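Local coordinates for erythrocyte membrane protein 1 (Plasmodium falciparum, PDB 2XU0) that probably binds host cell surface receptors as a parasite adhesin, this N-terminal segment and Duffy-binding-like domain taking part in the rosetting of infected red cells, at residues Ala22-Tyr34 and Thr304-Glu317. The protein carries 10 engineered substitutions. Residues are numbered along the deposited sequence; the frame is centred on the assembly and turned at random.
Sequences ARNVLENIGIKIY and TYLDYVPQFLRWFE
With CG of Glu27 anti to its carbonyl carbon and the chain bent at chi2 (-82°), the carboxylate reaches the turn at Thr304-Leu306, while Tyr34 CG, anti to the backbone N (chi1 172°), puts that ring between Tyr305 and Tyr308. Both carboxylate oxygens are engaged: Tyr305 N donates to the syn lone pair of Glu27 OE1 in a bent bond (2.8 Å), and Thr304 OG1 donates to Glu27 OE2 at 2.8 Å, somewhat out of the carboxylate plane. Thr304 OG1 also accepts from Leu306 N, closing an ST turn, and Tyr278 OH hydrogen-bonds Glu27 OE2. The contact joins a helix of the PfEMP1 N-terminal segment to the Duffy-binding-like domain; the helical segments 22-34 and 311-317 run nearly antiparallel (161°), their axes 10.6 Å apart at closest approach. Gly30 lets the backbones close in, its CA 4.9 Å from Tyr308 CA. Beyond it, Tyr34 and Tyr308 form an offset edge-to-face pair, the edge of Tyr34 toward the face of Tyr308, and Ile31 CG1 makes a CH-pi contact over one face of Tyr305, 3.8 Å from the ring centroid. Toward the other end, the Leu26 and Val309 side chains cross at about a right angle, Leu26 CB 3.9 Å from Val309 CG1. A water bridges Arg23 N and Glu317 OE2, while Arg194 forms a salt bridge with Glu317 OE1.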
loop_
_atom_site.group_PDB
_atom_site.type_symbol
_atom_site.label_atom_id
_atom_site.label_comp_id
_atom_site.label_asym_id
_atom_site.label_seq_id
_atom_site.Cartn_x
_atom_site.Cartn_y
_atom_site.Cartn_z
ATOM N N ALA A 22 5.631 10.289 -2.197
ATOM C CA ALA A 22 6.441 9.073 -2.357
ATOM C C ALA A 22 5.981 8.272 -3.524
ATOM O O ALA A 22 6.822 7.780 -4.240
ATOM C CB ALA A 22 6.421 8.212 -1.075
ATOM N N ARG A 23 4.637 8.126 -3.733
ATOM C CA ARG A 23 4.106 7.406 -4.881
ATOM C C ARG A 23 4.648 7.969 -6.193
ATOM O O ARG A 23 5.100 7.202 -7.026
ATOM C CB ARG A 23 2.553 7.359 -4.886
ATOM C CG ARG A 23 2.010 6.446 -6.025
ATOM C CD ARG A 23 0.478 6.330 -6.057
ATOM N NE ARG A 23 -0.182 7.613 -6.325
ATOM C CZ ARG A 23 -0.389 8.115 -7.544
ATOM N NH1 ARG A 23 0.014 7.455 -8.623
ATOM N NH2 ARG A 23 -0.970 9.297 -7.690
ATOM N N ASN A 24 4.585 9.284 -6.390
ATOM C CA ASN A 24 5.085 9.918 -7.603
ATOM C C ASN A 24 6.580 9.750 -7.780
ATOM O O ASN A 24 7.034 9.400 -8.875
ATOM C CB ASN A 24 4.660 11.434 -7.672
ATOM C CG ASN A 24 3.252 11.590 -8.132
ATOM O OD1 ASN A 24 2.774 10.800 -8.938
ATOM N ND2 ASN A 24 2.538 12.580 -7.614
ATOM N N VAL A 25 7.351 9.959 -6.704
ATOM C CA VAL A 25 8.816 9.810 -6.786
ATOM C C VAL A 25 9.199 8.343 -7.086
ATOM O O VAL A 25 10.040 8.107 -7.937
ATOM C CB VAL A 25 9.513 10.389 -5.525
ATOM C CG1 VAL A 25 10.978 9.957 -5.422
ATOM C CG2 VAL A 25 9.384 11.919 -5.492
ATOM N N LEU A 26 8.530 7.372 -6.449
ATOM C CA LEU A 26 8.871 5.961 -6.659
ATOM C C LEU A 26 8.485 5.512 -8.056
ATOM O O LEU A 26 9.244 4.767 -8.674
ATOM C CB LEU A 26 8.254 5.036 -5.566
ATOM C CG LEU A 26 8.629 5.313 -4.089
ATOM C CD1 LEU A 26 7.648 4.618 -3.127
ATOM C CD2 LEU A 26 10.040 4.917 -3.781
ATOM N N GLU A 27 7.307 5.944 -8.548
ATOM C CA GLU A 27 6.810 5.650 -9.903
ATOM C C GLU A 27 7.819 6.186 -10.948
ATOM O O GLU A 27 8.102 5.526 -11.967
ATOM C CB GLU A 27 5.460 6.350 -10.136
ATOM C CG GLU A 27 4.251 5.576 -9.646
ATOM C CD GLU A 27 3.758 4.512 -10.595
ATOM O OE1 GLU A 27 4.518 4.113 -11.504
ATOM O OE2 GLU A 27 2.632 4.023 -10.381
ATOM N N ASN A 28 8.375 7.350 -10.675
ATOM C CA ASN A 28 9.361 7.922 -11.580
ATOM C C ASN A 28 10.653 7.125 -11.638
ATOM O O ASN A 28 11.229 6.980 -12.718
ATOM C CB ASN A 28 9.560 9.393 -11.367
ATOM C CG ASN A 28 8.420 10.200 -11.932
ATOM O OD1 ASN A 28 8.099 10.113 -13.119
ATOM N ND2 ASN A 28 7.755 10.967 -11.092
ATOM N N ILE A 29 11.057 6.527 -10.518
ATOM C CA ILE A 29 12.242 5.666 -10.545
ATOM C C ILE A 29 11.864 4.326 -11.175
ATOM O O ILE A 29 12.640 3.805 -11.960
ATOM C CB ILE A 29 12.944 5.556 -9.159
ATOM C CG1 ILE A 29 13.373 6.945 -8.670
ATOM C CG2 ILE A 29 14.137 4.594 -9.242
ATOM C CD1 ILE A 29 13.654 7.025 -7.148
ATOM N N GLY A 30 10.638 3.846 -10.909
ATOM C CA GLY A 30 10.092 2.621 -11.492
ATOM C C GLY A 30 10.099 2.616 -13.012
ATOM O O GLY A 30 10.378 1.582 -13.626
ATOM N N ILE A 31 9.767 3.760 -13.629
ATOM C CA ILE A 31 9.777 3.959 -15.093
ATOM C C ILE A 31 11.186 3.695 -15.606
ATOM O O ILE A 31 11.338 3.019 -16.619
ATOM C CB ILE A 31 9.394 5.431 -15.489
ATOM C CG1 ILE A 31 7.933 5.702 -15.260
ATOM C CG2 ILE A 31 9.753 5.719 -16.975
ATOM C CD1 ILE A 31 7.552 7.059 -15.596
ATOM N N LYS A 32 12.209 4.284 -14.941
ATOM C CA LYS A 32 13.600 4.116 -15.356
ATOM C C LYS A 32 14.009 2.646 -15.273
ATOM O O LYS A 32 14.581 2.139 -16.234
ATOM C CB LYS A 32 14.542 4.991 -14.529
ATOM C CG LYS A 32 14.329 6.477 -14.691
ATOM C CD LYS A 32 15.607 7.233 -14.323
ATOM C CE LYS A 32 15.483 8.724 -14.529
ATOM N NZ LYS A 32 14.722 9.381 -13.429
ATOM N N ILE A 33 13.647 1.948 -14.169
ATOM C CA ILE A 33 13.943 0.522 -14.000
ATOM C C ILE A 33 13.286 -0.329 -15.115
ATOM O O ILE A 33 13.942 -1.183 -15.715
ATOM C CB ILE A 33 13.565 0.025 -12.574
ATOM C CG1 ILE A 33 14.240 0.849 -11.459
ATOM C CG2 ILE A 33 13.792 -1.487 -12.404
ATOM C CD1 ILE A 33 15.837 1.045 -11.544
ATOM N N TYR A 34 12.002 -0.071 -15.388
ATOM C CA TYR A 34 11.249 -0.775 -16.418
ATOM C C TYR A 34 11.924 -0.556 -17.781
ATOM O O TYR A 34 12.100 -1.516 -18.528
ATOM C CB TYR A 34 9.771 -0.325 -16.423
ATOM C CG TYR A 34 8.968 -0.866 -17.588
ATOM C CD1 TYR A 34 8.704 -0.075 -18.706
ATOM C CD2 TYR A 34 8.550 -2.195 -17.616
ATOM C CE1 TYR A 34 7.992 -0.579 -19.798
ATOM C CE2 TYR A 34 7.857 -2.716 -18.710
ATOM C CZ TYR A 34 7.583 -1.902 -19.801
ATOM O OH TYR A 34 6.890 -2.402 -20.874
ATOM N N THR A 304 0.920 2.256 -14.671
ATOM C CA THR A 304 1.731 2.152 -13.465
ATOM C C THR A 304 3.026 1.401 -13.712
ATOM O O THR A 304 3.108 0.503 -14.568
ATOM C CB THR A 304 0.909 1.545 -12.257
ATOM O OG1 THR A 304 1.746 1.509 -11.100
ATOM C CG2 THR A 304 0.437 0.113 -12.504
ATOM N N TYR A 305 4.006 1.724 -12.869
ATOM C CA TYR A 305 5.324 1.095 -12.813
ATOM C C TYR A 305 5.650 0.698 -11.367
ATOM O O TYR A 305 6.806 0.485 -11.039
ATOM C CB TYR A 305 6.379 2.019 -13.416
ATOM C CG TYR A 305 6.047 2.387 -14.852
ATOM C CD1 TYR A 305 6.413 1.554 -15.914
ATOM C CD2 TYR A 305 5.312 3.535 -15.145
ATOM C CE1 TYR A 305 6.111 1.899 -17.239
ATOM C CE2 TYR A 305 4.991 3.873 -16.462
ATOM C CZ TYR A 305 5.442 3.084 -17.504
ATOM O OH TYR A 305 5.121 3.458 -18.787
ATOM N N LEU A 306 4.617 0.533 -10.514
ATOM C CA LEU A 306 4.812 0.126 -9.119
ATOM C C LEU A 306 5.382 -1.275 -9.042
ATOM O O LEU A 306 6.154 -1.563 -8.131
ATOM C CB LEU A 306 3.538 0.249 -8.284
ATOM C CG LEU A 306 3.088 1.659 -7.853
ATOM C CD1 LEU A 306 1.844 1.565 -6.968
ATOM C CD2 LEU A 306 4.169 2.403 -7.086
ATOM N N ASP A 307 5.089 -2.124 -10.053
ATOM C CA ASP A 307 5.652 -3.476 -10.109
ATOM C C ASP A 307 7.198 -3.461 -10.324
ATOM O O ASP A 307 7.835 -4.514 -10.356
ATOM C CB ASP A 307 4.905 -4.342 -11.140
ATOM C CG ASP A 307 4.786 -3.778 -12.555
ATOM O OD1 ASP A 307 4.633 -2.536 -12.698
ATOM O OD2 ASP A 307 4.736 -4.587 -13.512
ATOM N N TYR A 308 7.793 -2.261 -10.449
ATOM C CA TYR A 308 9.255 -2.105 -10.562
ATOM C C TYR A 308 9.806 -1.326 -9.369
ATOM O O TYR A 308 10.952 -0.874 -9.383
ATOM C CB TYR A 308 9.672 -1.527 -11.934
ATOM C CG TYR A 308 9.358 -2.520 -13.026
ATOM C CD1 TYR A 308 10.232 -3.565 -13.308
ATOM C CD2 TYR A 308 8.100 -2.548 -13.625
ATOM C CE1 TYR A 308 9.892 -4.569 -14.210
ATOM C CE2 TYR A 308 7.730 -3.576 -14.485
ATOM C CZ TYR A 308 8.636 -4.576 -14.789
ATOM O OH TYR A 308 8.325 -5.550 -15.698
ATOM N N VAL A 309 8.979 -1.188 -8.333
ATOM C CA VAL A 309 9.360 -0.492 -7.091
ATOM C C VAL A 309 9.592 -1.551 -6.008
ATOM O O VAL A 309 8.692 -2.375 -5.807
ATOM C CB VAL A 309 8.302 0.577 -6.628
ATOM C CG1 VAL A 309 8.691 1.211 -5.278
ATOM C CG2 VAL A 309 8.101 1.652 -7.692
ATOM N N PRO A 310 10.747 -1.555 -5.274
ATOM C CA PRO A 310 10.903 -2.530 -4.187
ATOM C C PRO A 310 9.674 -2.582 -3.288
ATOM O O PRO A 310 9.131 -1.549 -2.884
ATOM C CB PRO A 310 12.155 -2.038 -3.428
ATOM C CG PRO A 310 12.947 -1.302 -4.463
ATOM C CD PRO A 310 11.922 -0.661 -5.366
ATOM N N GLN A 311 9.252 -3.795 -2.972
ATOM C CA GLN A 311 8.058 -4.089 -2.169
ATOM C C GLN A 311 7.999 -3.375 -0.815
ATOM O O GLN A 311 6.947 -2.840 -0.459
ATOM C CB GLN A 311 7.863 -5.606 -2.036
ATOM C CG GLN A 311 6.573 -6.001 -1.305
ATOM C CD GLN A 311 6.299 -7.450 -1.380
ATOM O OE1 GLN A 311 7.049 -8.279 -0.847
ATOM N NE2 GLN A 311 5.145 -7.787 -1.956
ATOM N N PHE A 312 9.123 -3.360 -0.069
ATOM C CA PHE A 312 9.204 -2.687 1.224
ATOM C C PHE A 312 8.835 -1.191 1.077
ATOM O O PHE A 312 8.128 -0.651 1.916
ATOM C CB PHE A 312 10.625 -2.854 1.858
ATOM C CG PHE A 312 10.838 -1.850 2.974
ATOM C CD1 PHE A 312 10.160 -1.978 4.185
ATOM C CD2 PHE A 312 11.609 -0.707 2.765
ATOM C CE1 PHE A 312 10.223 -0.968 5.152
ATOM C CE2 PHE A 312 11.697 0.284 3.748
ATOM C CZ PHE A 312 11.016 0.138 4.944
ATOM N N LEU A 313 9.355 -0.516 0.040
ATOM C CA LEU A 313 9.059 0.904 -0.204
ATOM C C LEU A 313 7.566 1.130 -0.528
ATOM O O LEU A 313 6.967 2.111 -0.072
ATOM C CB LEU A 313 9.966 1.462 -1.338
ATOM C CG LEU A 313 11.468 1.451 -1.012
ATOM C CD1 LEU A 313 12.291 1.894 -2.203
ATOM C CD2 LEU A 313 11.784 2.272 0.282
ATOM N N ARG A 314 6.985 0.234 -1.313
ATOM C CA ARG A 314 5.559 0.272 -1.660
ATOM C C ARG A 314 4.730 0.069 -0.400
ATOM O O ARG A 314 3.779 0.785 -0.211
ATOM C CB ARG A 314 5.207 -0.864 -2.614
ATOM C CG ARG A 314 5.857 -0.765 -3.977
ATOM C CD ARG A 314 5.186 -1.702 -4.951
ATOM N NE ARG A 314 4.837 -3.029 -4.414
ATOM C CZ ARG A 314 5.426 -4.165 -4.765
ATOM N NH1 ARG A 314 6.491 -4.155 -5.551
ATOM N NH2 ARG A 314 4.996 -5.315 -4.278
ATOM N N TRP A 315 5.106 -0.892 0.466
ATOM C CA TRP A 315 4.348 -1.153 1.689
ATOM C C TRP A 315 4.406 -0.030 2.692
ATOM O O TRP A 315 3.404 0.239 3.343
ATOM C CB TRP A 315 4.778 -2.467 2.351
ATOM C CG TRP A 315 4.433 -3.726 1.592
ATOM C CD1 TRP A 315 3.626 -3.847 0.490
ATOM C CD2 TRP A 315 4.726 -5.067 2.030
ATOM N NE1 TRP A 315 3.484 -5.186 0.159
ATOM C CE2 TRP A 315 4.119 -5.954 1.108
ATOM C CE3 TRP A 315 5.448 -5.602 3.115
ATOM C CZ2 TRP A 315 4.257 -7.355 1.215
ATOM C CZ3 TRP A 315 5.610 -6.984 3.202
ATOM C CH2 TRP A 315 5.030 -7.843 2.257
ATOM N N PHE A 316 5.574 0.631 2.815
ATOM C CA PHE A 316 5.754 1.733 3.736
ATOM C C PHE A 316 4.953 2.947 3.210
ATOM O O PHE A 316 4.367 3.670 4.004
ATOM C CB PHE A 316 7.280 2.033 3.862
ATOM C CG PHE A 316 7.762 2.906 5.002
ATOM C CD1 PHE A 316 6.882 3.344 5.996
ATOM C CD2 PHE A 316 9.097 3.318 5.069
ATOM C CE1 PHE A 316 7.333 4.153 7.054
ATOM C CE2 PHE A 316 9.539 4.153 6.105
ATOM C CZ PHE A 316 8.665 4.545 7.104
ATOM N N GLU A 317 4.914 3.157 1.880
ATOM C CA GLU A 317 4.148 4.263 1.286
ATOM C C GLU A 317 2.638 4.008 1.531
ATOM O O GLU A 317 1.913 4.925 1.892
ATOM C CB GLU A 317 4.467 4.409 -0.227
ATOM C CG GLU A 317 3.727 5.533 -0.927
ATOM C CD GLU A 317 2.303 5.251 -1.377
ATOM O OE1 GLU A 317 1.929 4.064 -1.513
ATOM O OE2 GLU A 317 1.546 6.230 -1.557
HETATM O O HOH W 1 2.602 8.614 -1.686
#